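Local coordinates for protein putative reductase (Peptoclostridium difficile, PDB 5J6C) that probably reduces nitro compounds as an FMN-dependent nitroreductase and may act on the antibiotic metronidazole, at residues 42-47 against 96-102; 87-91 against 146-150; 93-97 against 138-142. All blocks are in the same frame, centred on the assembly; numbering follows the deposited sequence.

Interaction 1 (42-47 against 96-102); sequences YKDVEV and FLKNAPL
In the nitroreductase fold of this chain, the loop ahead of helix 49-60 lies against the 3-10 turn and proline that lead into strand 102-109, and Tyr42 and Pro101 make the two largest contributions to the contact. With CG anti to its carbonyl carbon (chi1 -47°), Tyr42 extends its ring along the turn: CD2 rests on Ala100 CA at 3.7 Å, CE2 on the methyl of Ala100, and OH reaches Phe96 CE1 at 3.7 Å. Phe96 CD1 stands at the edge of the tyrosine ring, near its plane. Pro101 crosses Tyr42 at about a right angle, its CD 4.0 Å from Tyr42 CB, while Pro101 CB lies 3.3 Å from Val45 O. Farther along, Val47 CG1 meets Leu102 CD2 at 3.8 Å. No direct hydrogen bond joins the two backbones; a water bridges them instead, taking the hydrogen of Val47 N at 2.6 Å and donating to Pro101 O at 3.0 Å. The phenol of Tyr42 is hydrogen-bonded to Ser175 on strand 168-177, which also packs against Phe96, Leu97 and Ala100. Backbone bonds from Lys43 to Tyr178 and from Leu102 to Ile176 tie both segments to that strand and the residues just after it.

Interaction 2 (87-91 against 146-150); sequences QCRTK and RMYDD. With FMN (flavin mononucleotide), chain C.
Tyr148 O is gripped twice by Thr90, whose hydroxyl OG1 donates at 2.6 Å and whose backbone N donates at 2.9 Å, both within the carbonyl plane. The hydroxyl can join the amide on this one oxygen because OG1 lies between the backbone N and the carbonyl carbon (chi1 63°). Toward the flavin, Arg89 NH1 donates to FMN O4 at 2.8 Å, the oxygen lying in the guanidinium plane. Arg89 NH2 stands 3.8 Å from Arg146 NE, and a water links the two, weakly on the Arg89 side; the like charge is probably eased by the salt bridge of Arg146 to Asp114 of the second subunit. A CA-H...O contact runs from Tyr148 CA to Cys88 O at 3.0 Å. The rotation of Thr90 also lays CG2 over the face of the Tyr148 ring in a CH-pi contact, 3.5 Å from the centroid and 17° off the normal. One face of the Arg89 guanidinium is covered by Arg146 CG, with the two guanidinium planes 70° apart. Tyr148 and Asp149 both face Ile152 in a classic beta bulge, and Arg89 brings the 87-91 loop to the O4 end of the isoalloxazine, with Arg146 as a second-shell residue behind it.

Interaction 3 (93-97 against 138-142); sequences GGFFL and SCWIQ. With FMN (flavin mononucleotide), chain C.
FMN O4 accepts a hydrogen bond from the backbone of Gln142, whose N lies 3.1 Å away in a nearly straight bond (164°), as well as one from Arg89. On the adjoining pyrimidine edge FMN N3 donates to Gly93 O at 2.9 Å, so each segment holds the flavin by a main-chain group. Cys139 SG lies 3.4 Å from FMN N1, and it also makes an oblique sulfur-aromatic contact with Phe96, 4.8 Å from the ring centroid. Next to the xylene part of the flavin, Trp140 has one face covered by FMN C7M; its NE1 donates to Gln142 OE1 at 2.8 Å, which ties the indole to the glutamine amide. Ile141 fills the space between the segments. Its CG1, anti to the carbonyl carbon (chi1 -61°), runs out to meet Phe96 CZ at 3.6 Å, the two side chains coming from opposite directions, and its CD1 reaches Leu97 CD2. Ile141 CG2 and CD1 pack directly against the bare CA of Gly94, CD1 at 3.7 Å. Strand 137-142 is an outermost strand of the chain's antiparallel sheet, joined to strand 168-177 by backbone hydrogen bonds of Cys139 with Ser175 and of Ile141 with Ile173. Trp140 packs on helix 116-133 and on Ile122 of the second subunit, whereas Leu97 leans on helix 79-86.

All three contacts draw on the connection between helix 79-86 and strand 102-109, which supplies one segment to each. Interaction 3 is the buried one, its centre about 8 Å from the centre of the chain; it is apolar between its segments, its polar groups turned to the flavin or bonded within the strand. Interaction 1, sharing Phe96 and Leu97 with it, is partly buried and relies on apolar packing and a water bridge, with a second, weaker one. Interaction 2 lies at the surface and is the most polar, with direct hydrogen bonds between its segments and charged side chains. Interactions 2 and 3 converge on the flavin, and Phe95 packs against the 87-91 loop; interactions 1 and 2 do not touch, their centres being about 21 Å apart.

Interaction 1 (42-47 against 96-102)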
loop_
_atom_site.group_PDB
_atom_site.type_symbol
_atom_site.label_atom_id
_atom_site.label_comp_id
_atom_site.label_asym_id
_atom_site.label_seq_id
_atom_site.Cartn_x
_atom_site.Cartn_y
_atom_site.Cartn_z
ATOM N N TYR A 42 21.469 8.930 6.127
ATOM C CA TYR A 42 21.218 8.439 7.479
ATOM C C TYR A 42 22.408 8.659 8.408
ATOM O O TYR A 42 23.568 8.638 7.985
ATOM C CB TYR A 42 20.871 6.933 7.484
ATOM C CG TYR A 42 19.847 6.541 6.434
ATOM C CD1 TYR A 42 18.482 6.612 6.700
ATOM C CD2 TYR A 42 20.252 6.106 5.175
ATOM C CE1 TYR A 42 17.544 6.252 5.739
ATOM C CE2 TYR A 42 19.316 5.748 4.197
ATOM C CZ TYR A 42 17.971 5.824 4.491
ATOM O OH TYR A 42 17.057 5.475 3.526
ATOM N N LYS A 43 22.101 8.848 9.689
ATOM C CA LYS A 43 23.146 8.847 10.698
ATOM C C LYS A 43 23.780 7.460 10.783
ATOM O O LYS A 43 23.194 6.455 10.379
ATOM C CB LYS A 43 22.585 9.278 12.055
ATOM C CG LYS A 43 22.032 10.703 12.015
ATOM C CD LYS A 43 21.790 11.297 13.382
ATOM C CE LYS A 43 21.561 12.797 13.257
ATOM N NZ LYS A 43 22.648 13.434 12.430
ATOM N N ASP A 44 25.010 7.421 11.295
ATOM C CA ASP A 44 25.778 6.178 11.382
ATOM C C ASP A 44 25.434 5.477 12.695
ATOM O O ASP A 44 26.252 5.330 13.600
ATOM C CB ASP A 44 27.269 6.471 11.253
ATOM C CG ASP A 44 28.124 5.205 11.254
ATOM O OD1 ASP A 44 27.642 4.155 10.776
ATOM O OD2 ASP A 44 29.278 5.263 11.741
ATOM N N VAL A 45 24.178 5.047 12.781
ATOM C CA VAL A 45 23.567 4.581 14.022
ATOM C C VAL A 45 22.708 3.365 13.705
ATOM O O VAL A 45 21.855 3.423 12.815
ATOM C CB VAL A 45 22.710 5.692 14.676
ATOM C CG1 VAL A 45 21.885 5.148 15.828
ATOM C CG2 VAL A 45 23.587 6.829 15.170
ATOM N N GLU A 46 22.917 2.270 14.434
ATOM C CA GLU A 46 22.098 1.083 14.249
ATOM C C GLU A 46 20.647 1.381 14.630
ATOM O O GLU A 46 20.370 2.252 15.460
ATOM C CB GLU A 46 22.654 -0.070 15.093
ATOM C CG GLU A 46 22.160 -1.445 14.673
ATOM C CD GLU A 46 22.453 -2.525 15.697
ATOM O OE1 GLU A 46 22.623 -2.184 16.893
ATOM O OE2 GLU A 46 22.512 -3.715 15.299
ATOM N N VAL A 47 19.705 0.677 14.005
ATOM C CA VAL A 47 18.304 0.760 14.413
ATOM C C VAL A 47 18.089 -0.258 15.527
ATOM O O VAL A 47 18.308 -1.456 15.329
ATOM C CB VAL A 47 17.350 0.517 13.231
ATOM C CG1 VAL A 47 15.922 0.300 13.728
ATOM C CG2 VAL A 47 17.392 1.704 12.265
ATOM N N PHE A 96 21.829 4.700 -2.400
ATOM C CA PHE A 96 21.972 5.172 -1.021
ATOM C C PHE A 96 21.876 4.034 -0.016
ATOM O O PHE A 96 22.260 4.203 1.150
ATOM C CB PHE A 96 20.913 6.232 -0.712
ATOM C CG PHE A 96 19.502 5.747 -0.922
ATOM C CD1 PHE A 96 18.781 5.189 0.131
ATOM C CD2 PHE A 96 18.906 5.838 -2.169
ATOM C CE1 PHE A 96 17.476 4.736 -0.059
ATOM C CE2 PHE A 96 17.603 5.382 -2.377
ATOM C CZ PHE A 96 16.885 4.833 -1.320
ATOM N N LEU A 97 21.360 2.876 -0.436
ATOM C CA LEU A 97 21.190 1.776 0.500
ATOM C C LEU A 97 22.519 1.356 1.118
ATOM O O LEU A 97 22.544 0.850 2.244
ATOM C CB LEU A 97 20.514 0.615 -0.214
ATOM C CG LEU A 97 20.062 -0.603 0.561
ATOM C CD1 LEU A 97 19.073 -0.229 1.619
ATOM C CD2 LEU A 97 19.444 -1.567 -0.433
ATOM N N LYS A 98 23.633 1.592 0.421
ATOM C CA LYS A 98 24.934 1.219 0.958
ATOM C C LYS A 98 25.253 1.942 2.261
ATOM O O LYS A 98 26.063 1.439 3.047
ATOM C CB LYS A 98 26.035 1.501 -0.073
ATOM C CG LYS A 98 26.288 2.984 -0.347
ATOM C CD LYS A 98 27.247 3.151 -1.515
ATOM C CE LYS A 98 27.245 4.572 -2.031
ATOM N NZ LYS A 98 28.092 4.727 -3.244
ATOM N N ASN A 99 24.636 3.099 2.511
ATOM C CA ASN A 99 24.892 3.896 3.704
ATOM C C ASN A 99 23.787 3.792 4.735
ATOM O O ASN A 99 23.789 4.557 5.707
ATOM C CB ASN A 99 25.088 5.360 3.332
ATOM C CG ASN A 99 26.340 5.576 2.541
ATOM O OD1 ASN A 99 27.362 4.949 2.817
ATOM N ND2 ASN A 99 26.272 6.445 1.534
ATOM N N ALA A 100 22.857 2.900 4.541
ATOM C CA ALA A 100 21.743 2.729 5.457
ATOM C C ALA A 100 22.110 1.709 6.523
ATOM O O ALA A 100 22.899 0.798 6.263
ATOM C CB ALA A 100 20.492 2.259 4.705
ATOM N N PRO A 101 21.561 1.844 7.738
ATOM C CA PRO A 101 21.838 0.842 8.775
ATOM C C PRO A 101 20.943 -0.374 8.686
ATOM O O PRO A 101 21.279 -1.417 9.265
ATOM C CB PRO A 101 21.575 1.608 10.083
ATOM C CG PRO A 101 20.464 2.577 9.690
ATOM C CD PRO A 101 20.739 2.961 8.247
ATOM N N LEU A 102 19.813 -0.273 7.991
ATOM C CA LEU A 102 18.825 -1.331 8.010
ATOM C C LEU A 102 18.064 -1.321 6.691
ATOM O O LEU A 102 17.895 -0.274 6.063
ATOM C CB LEU A 102 17.867 -1.148 9.189
ATOM C CG LEU A 102 16.693 -2.113 9.317
ATOM C CD1 LEU A 102 17.225 -3.534 9.459
ATOM C CD2 LEU A 102 15.807 -1.724 10.508
HETATM O O HOH W 1 23.634 7.919 4.867
HETATM O O HOH W 2 20.325 -1.076 12.124
#

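Interaction 2 (87-91 against 146-150)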
loop_
_atom_site.group_PDB
_atom_site.type_symbol
_atom_site.label_atom_id
_atom_site.label_comp_id
_atom_site.label_asym_id
_atom_site.label_seq_id
_atom_site.Cartn_x
_atom_site.Cartn_y
_atom_site.Cartn_z
ATOM N N GLN A 87 23.414 -2.079 -5.313
ATOM C CA GLN A 87 23.720 -2.231 -6.730
ATOM C C GLN A 87 22.593 -2.890 -7.526
ATOM O O GLN A 87 22.805 -3.244 -8.689
ATOM C CB GLN A 87 25.006 -3.050 -6.897
ATOM C CG GLN A 87 26.296 -2.258 -6.770
ATOM C CD GLN A 87 26.488 -1.288 -7.918
ATOM O OE1 GLN A 87 26.300 -0.081 -7.758
ATOM N NE2 GLN A 87 26.852 -1.811 -9.092
ATOM N N CYS A 88 21.400 -3.062 -6.940
ATOM C CA CYS A 88 20.376 -3.873 -7.599
ATOM C C CYS A 88 19.834 -3.214 -8.859
ATOM O O CYS A 88 19.290 -3.903 -9.726
ATOM C CB CYS A 88 19.221 -4.172 -6.640
ATOM S SG CYS A 88 18.220 -2.744 -6.197
ATOM N N ARG A 89 19.963 -1.901 -8.972
ATOM C CA ARG A 89 19.657 -1.174 -10.197
ATOM C C ARG A 89 20.909 -0.358 -10.510
ATOM O O ARG A 89 21.162 0.681 -9.885
ATOM C CB ARG A 89 18.412 -0.319 -10.016
ATOM C CG ARG A 89 17.164 -1.178 -9.787
ATOM C CD ARG A 89 16.003 -0.383 -9.197
ATOM N NE ARG A 89 15.650 0.759 -10.025
ATOM C CZ ARG A 89 14.852 1.739 -9.625
ATOM N NH1 ARG A 89 14.335 1.711 -8.404
ATOM N NH2 ARG A 89 14.588 2.749 -10.428
ATOM N N THR A 90 21.717 -0.868 -11.450
ATOM C CA THR A 90 23.016 -0.261 -11.737
ATOM C C THR A 90 22.884 1.156 -12.253
ATOM O O THR A 90 23.860 1.911 -12.205
ATOM C CB THR A 90 23.805 -1.080 -12.773
ATOM O OG1 THR A 90 23.089 -1.100 -14.022
ATOM C CG2 THR A 90 24.027 -2.487 -12.270
ATOM N N LYS A 91 21.714 1.533 -12.761
ATOM C CA LYS A 91 21.538 2.873 -13.295
ATOM C C LYS A 91 20.905 3.826 -12.290
ATOM O O LYS A 91 20.573 4.955 -12.653
ATOM C CB LYS A 91 20.742 2.803 -14.597
ATOM C CG LYS A 91 21.485 1.960 -15.663
ATOM C CD LYS A 91 20.942 2.139 -17.082
ATOM C CE LYS A 91 21.352 0.966 -17.986
ATOM N NZ LYS A 91 22.830 0.745 -18.023
ATOM N N ARG A 146 11.755 -3.288 -12.548
ATOM C CA ARG A 146 13.000 -2.540 -12.629
ATOM C C ARG A 146 14.128 -3.480 -13.029
ATOM O O ARG A 146 14.120 -4.672 -12.691
ATOM C CB ARG A 146 13.334 -1.861 -11.302
ATOM C CG ARG A 146 12.329 -0.776 -10.928
ATOM C CD ARG A 146 12.290 0.298 -12.029
ATOM N NE ARG A 146 11.293 1.336 -11.786
ATOM C CZ ARG A 146 10.115 1.406 -12.397
ATOM N NH1 ARG A 146 9.773 0.489 -13.296
ATOM N NH2 ARG A 146 9.277 2.399 -12.113
ATOM N N MET A 147 15.106 -2.939 -13.745
ATOM C CA MET A 147 16.209 -3.744 -14.247
ATOM C C MET A 147 17.465 -3.486 -13.424
ATOM O O MET A 147 17.762 -2.338 -13.066
ATOM C CB MET A 147 16.478 -3.446 -15.731
ATOM C CG MET A 147 15.311 -3.749 -16.673
ATOM S SD MET A 147 14.761 -5.476 -16.725
ATOM C CE MET A 147 16.191 -6.235 -17.526
ATOM N N TYR A 148 18.183 -4.566 -13.099
ATOM C CA TYR A 148 19.576 -4.422 -12.681
ATOM C C TYR A 148 20.394 -3.737 -13.773
ATOM O O TYR A 148 21.144 -2.794 -13.508
ATOM C CB TYR A 148 20.171 -5.790 -12.331
ATOM C CG TYR A 148 21.682 -5.804 -12.212
ATOM C CD1 TYR A 148 22.497 -6.073 -13.328
ATOM C CD2 TYR A 148 22.301 -5.553 -10.990
ATOM C CE1 TYR A 148 23.890 -6.083 -13.212
ATOM C CE2 TYR A 148 23.684 -5.579 -10.862
ATOM C CZ TYR A 148 24.469 -5.837 -11.964
ATOM O OH TYR A 148 25.830 -5.840 -11.813
ATOM N N ASP A 149 20.250 -4.202 -15.010
ATOM C CA ASP A 149 20.821 -3.554 -16.191
ATOM C C ASP A 149 20.010 -4.031 -17.387
ATOM O O ASP A 149 18.990 -4.708 -17.224
ATOM C CB ASP A 149 22.325 -3.850 -16.327
ATOM C CG ASP A 149 22.625 -5.310 -16.666
ATOM O OD1 ASP A 149 21.683 -6.109 -16.861
ATOM O OD2 ASP A 149 23.830 -5.657 -16.755
ATOM N N ASP A 150 20.499 -3.751 -18.599
ATOM C CA ASP A 150 19.707 -4.054 -19.787
ATOM C C ASP A 150 19.381 -5.537 -19.933
ATOM O O ASP A 150 18.430 -5.875 -20.639
ATOM C CB ASP A 150 20.423 -3.563 -21.046
ATOM C CG ASP A 150 20.220 -2.085 -21.288
ATOM O OD1 ASP A 150 20.534 -1.627 -22.400
ATOM O OD2 ASP A 150 19.734 -1.379 -20.373
HETATM N N1 FMN C . 12.798 6.606 -4.132
HETATM C C2 FMN C . 14.056 6.261 -4.595
HETATM O O2 FMN C . 15.032 6.938 -4.310
HETATM N N3 FMN C . 14.241 5.144 -5.381
HETATM C C4 FMN C . 13.162 4.362 -5.738
HETATM O O4 FMN C . 13.301 3.365 -6.443
HETATM C C4A FMN C . 11.897 4.712 -5.299
HETATM N N5 FMN C . 10.838 3.913 -5.659
HETATM C C5A FMN C . 9.584 4.217 -5.202
HETATM C C6 FMN C . 8.525 3.402 -5.580
HETATM C C7 FMN C . 7.260 3.687 -5.132
HETATM C C7M FMN C . 6.120 2.802 -5.528
HETATM C C8 FMN C . 7.050 4.780 -4.323
HETATM C C8M FMN C . 5.672 5.069 -3.839
HETATM C C9 FMN C . 8.095 5.601 -3.943
HETATM C C9A FMN C . 9.378 5.319 -4.392
HETATM N N10 FMN C . 10.447 6.128 -4.034
HETATM C C10 FMN C . 11.715 5.828 -4.486
HETATM C "C1'" FMN C . 10.229 7.326 -3.154
HETATM C "C2'" FMN C . 9.629 8.501 -3.939
HETATM O "O2'" FMN C . 10.636 9.184 -4.664
HETATM C "C3'" FMN C . 8.900 9.449 -2.983
HETATM O "O3'" FMN C . 7.996 8.703 -2.204
HETATM C "C4'" FMN C . 8.128 10.544 -3.725
HETATM O "O4'" FMN C . 9.044 11.325 -4.465
HETATM C "C5'" FMN C . 7.356 11.425 -2.740
HETATM O "O5'" FMN C . 8.290 12.085 -1.914
HETATM P P FMN C . 8.275 11.847 -0.323
HETATM O O1P FMN C . 8.186 10.362 -0.044
HETATM O O2P FMN C . 9.536 12.395 0.307
HETATM O O3P FMN C . 7.048 12.540 0.214
HETATM O O HOH W 3 11.602 4.251 -10.579
HETATM O O HOH W 4 19.072 -0.095 -13.470
HETATM O O HOH W 5 22.798 -2.345 -19.248
#

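Interaction 3 (93-97 against 138-142)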
loop_
_atom_site.group_PDB
_atom_site.type_symbol
_atom_site.label_atom_id
_atom_site.label_comp_id
_atom_site.label_asym_id
_atom_site.label_seq_id
_atom_site.Cartn_x
_atom_site.Cartn_y
_atom_site.Cartn_z
ATOM N N GLY A 93 18.641 4.223 -8.166
ATOM C CA GLY A 93 17.400 3.838 -7.528
ATOM C C GLY A 93 17.600 3.480 -6.072
ATOM O O GLY A 93 16.809 3.874 -5.203
ATOM N N GLY A 94 18.659 2.726 -5.797
ATOM C CA GLY A 94 18.940 2.284 -4.442
ATOM C C GLY A 94 20.392 2.432 -4.022
ATOM O O GLY A 94 20.827 1.776 -3.071
ATOM N N PHE A 95 21.149 3.292 -4.716
ATOM C CA PHE A 95 22.563 3.468 -4.380
ATOM C C PHE A 95 22.742 3.879 -2.923
ATOM O O PHE A 95 23.705 3.460 -2.266
ATOM C CB PHE A 95 23.215 4.511 -5.291
ATOM C CG PHE A 95 23.381 4.073 -6.727
ATOM C CD1 PHE A 95 23.515 2.730 -7.063
ATOM C CD2 PHE A 95 23.397 5.022 -7.746
ATOM C CE1 PHE A 95 23.673 2.334 -8.399
ATOM C CE2 PHE A 95 23.551 4.640 -9.089
ATOM C CZ PHE A 95 23.686 3.300 -9.419
ATOM N N PHE A 96 21.829 4.700 -2.400
ATOM C CA PHE A 96 21.972 5.172 -1.021
ATOM C C PHE A 96 21.876 4.034 -0.016
ATOM O O PHE A 96 22.260 4.203 1.150
ATOM C CB PHE A 96 20.913 6.232 -0.712
ATOM C CG PHE A 96 19.502 5.747 -0.922
ATOM C CD1 PHE A 96 18.781 5.189 0.131
ATOM C CD2 PHE A 96 18.906 5.838 -2.169
ATOM C CE1 PHE A 96 17.476 4.736 -0.059
ATOM C CE2 PHE A 96 17.603 5.382 -2.377
ATOM C CZ PHE A 96 16.885 4.833 -1.320
ATOM N N LEU A 97 21.360 2.876 -0.436
ATOM C CA LEU A 97 21.190 1.776 0.500
ATOM C C LEU A 97 22.519 1.356 1.118
ATOM O O LEU A 97 22.544 0.850 2.244
ATOM C CB LEU A 97 20.514 0.615 -0.214
ATOM C CG LEU A 97 20.062 -0.603 0.561
ATOM C CD1 LEU A 97 19.073 -0.229 1.619
ATOM C CD2 LEU A 97 19.444 -1.567 -0.433
ATOM N N SER A 138 12.759 6.573 6.151
ATOM C CA SER A 138 12.833 5.406 5.279
ATOM C C SER A 138 12.642 5.836 3.832
ATOM O O SER A 138 12.223 6.958 3.540
ATOM C CB SER A 138 11.804 4.330 5.687
ATOM O OG SER A 138 10.479 4.694 5.318
ATOM N N CYS A 139 12.969 4.923 2.918
ATOM C CA CYS A 139 12.759 5.170 1.501
ATOM C C CYS A 139 12.474 3.856 0.795
ATOM O O CYS A 139 13.155 2.852 1.032
ATOM C CB CYS A 139 13.965 5.852 0.856
ATOM S SG CYS A 139 13.501 6.485 -0.771
ATOM N N TRP A 140 11.461 3.873 -0.057
ATOM C CA TRP A 140 11.099 2.717 -0.859
ATOM C C TRP A 140 12.043 2.632 -2.052
ATOM O O TRP A 140 12.302 3.636 -2.723
ATOM C CB TRP A 140 9.637 2.868 -1.295
ATOM C CG TRP A 140 8.996 1.858 -2.222
ATOM C CD1 TRP A 140 9.455 1.433 -3.438
ATOM C CD2 TRP A 140 7.714 1.217 -2.031
ATOM N NE1 TRP A 140 8.547 0.557 -4.004
ATOM C CE2 TRP A 140 7.480 0.402 -3.156
ATOM C CE3 TRP A 140 6.760 1.242 -1.003
ATOM C CZ2 TRP A 140 6.324 -0.379 -3.293
ATOM C CZ3 TRP A 140 5.613 0.467 -1.135
ATOM C CH2 TRP A 140 5.408 -0.338 -2.274
ATOM N N ILE A 141 12.580 1.447 -2.304
ATOM C CA ILE A 141 13.407 1.190 -3.476
ATOM C C ILE A 141 12.634 0.215 -4.355
ATOM O O ILE A 141 12.453 -0.949 -3.981
ATOM C CB ILE A 141 14.782 0.628 -3.089
ATOM C CG1 ILE A 141 15.529 1.632 -2.210
ATOM C CG2 ILE A 141 15.596 0.278 -4.338
ATOM C CD1 ILE A 141 16.800 1.088 -1.653
ATOM N N GLN A 142 12.159 0.691 -5.511
ATOM C CA GLN A 142 11.348 -0.137 -6.398
ATOM C C GLN A 142 12.189 -1.255 -7.012
ATOM O O GLN A 142 13.281 -1.003 -7.525
ATOM C CB GLN A 142 10.738 0.732 -7.497
ATOM C CG GLN A 142 9.777 0.015 -8.418
ATOM C CD GLN A 142 8.544 -0.528 -7.696
ATOM O OE1 GLN A 142 8.104 0.032 -6.694
ATOM N NE2 GLN A 142 7.983 -1.624 -8.209
HETATM N N1 FMN C . 12.798 6.606 -4.132
HETATM C C2 FMN C . 14.056 6.261 -4.595
HETATM O O2 FMN C . 15.032 6.938 -4.310
HETATM N N3 FMN C . 14.241 5.144 -5.381
HETATM C C4 FMN C . 13.162 4.362 -5.738
HETATM O O4 FMN C . 13.301 3.365 -6.443
HETATM C C4A FMN C . 11.897 4.712 -5.299
HETATM N N5 FMN C . 10.838 3.913 -5.659
HETATM C C5A FMN C . 9.584 4.217 -5.202
HETATM C C6 FMN C . 8.525 3.402 -5.580
HETATM C C7 FMN C . 7.260 3.687 -5.132
HETATM C C7M FMN C . 6.120 2.802 -5.528
HETATM C C8 FMN C . 7.050 4.780 -4.323
HETATM C C8M FMN C . 5.672 5.069 -3.839
HETATM C C9 FMN C . 8.095 5.601 -3.943
HETATM C C9A FMN C . 9.378 5.319 -4.392
HETATM N N10 FMN C . 10.447 6.128 -4.034
HETATM C C10 FMN C . 11.715 5.828 -4.486
HETATM C "C1'" FMN C . 10.229 7.326 -3.154
HETATM C "C2'" FMN C . 9.629 8.501 -3.939
HETATM O "O2'" FMN C . 10.636 9.184 -4.664
HETATM C "C3'" FMN C . 8.900 9.449 -2.983
HETATM O "O3'" FMN C . 7.996 8.703 -2.204
HETATM C "C4'" FMN C . 8.128 10.544 -3.725
HETATM O "O4'" FMN C . 9.044 11.325 -4.465
HETATM C "C5'" FMN C . 7.356 11.425 -2.740
HETATM O "O5'" FMN C . 8.290 12.085 -1.914
HETATM P P FMN C . 8.275 11.847 -0.323
HETATM O O1P FMN C . 8.186 10.362 -0.044
HETATM O O2P FMN C . 9.536 12.395 0.307
HETATM O O3P FMN C . 7.048 12.540 0.214
#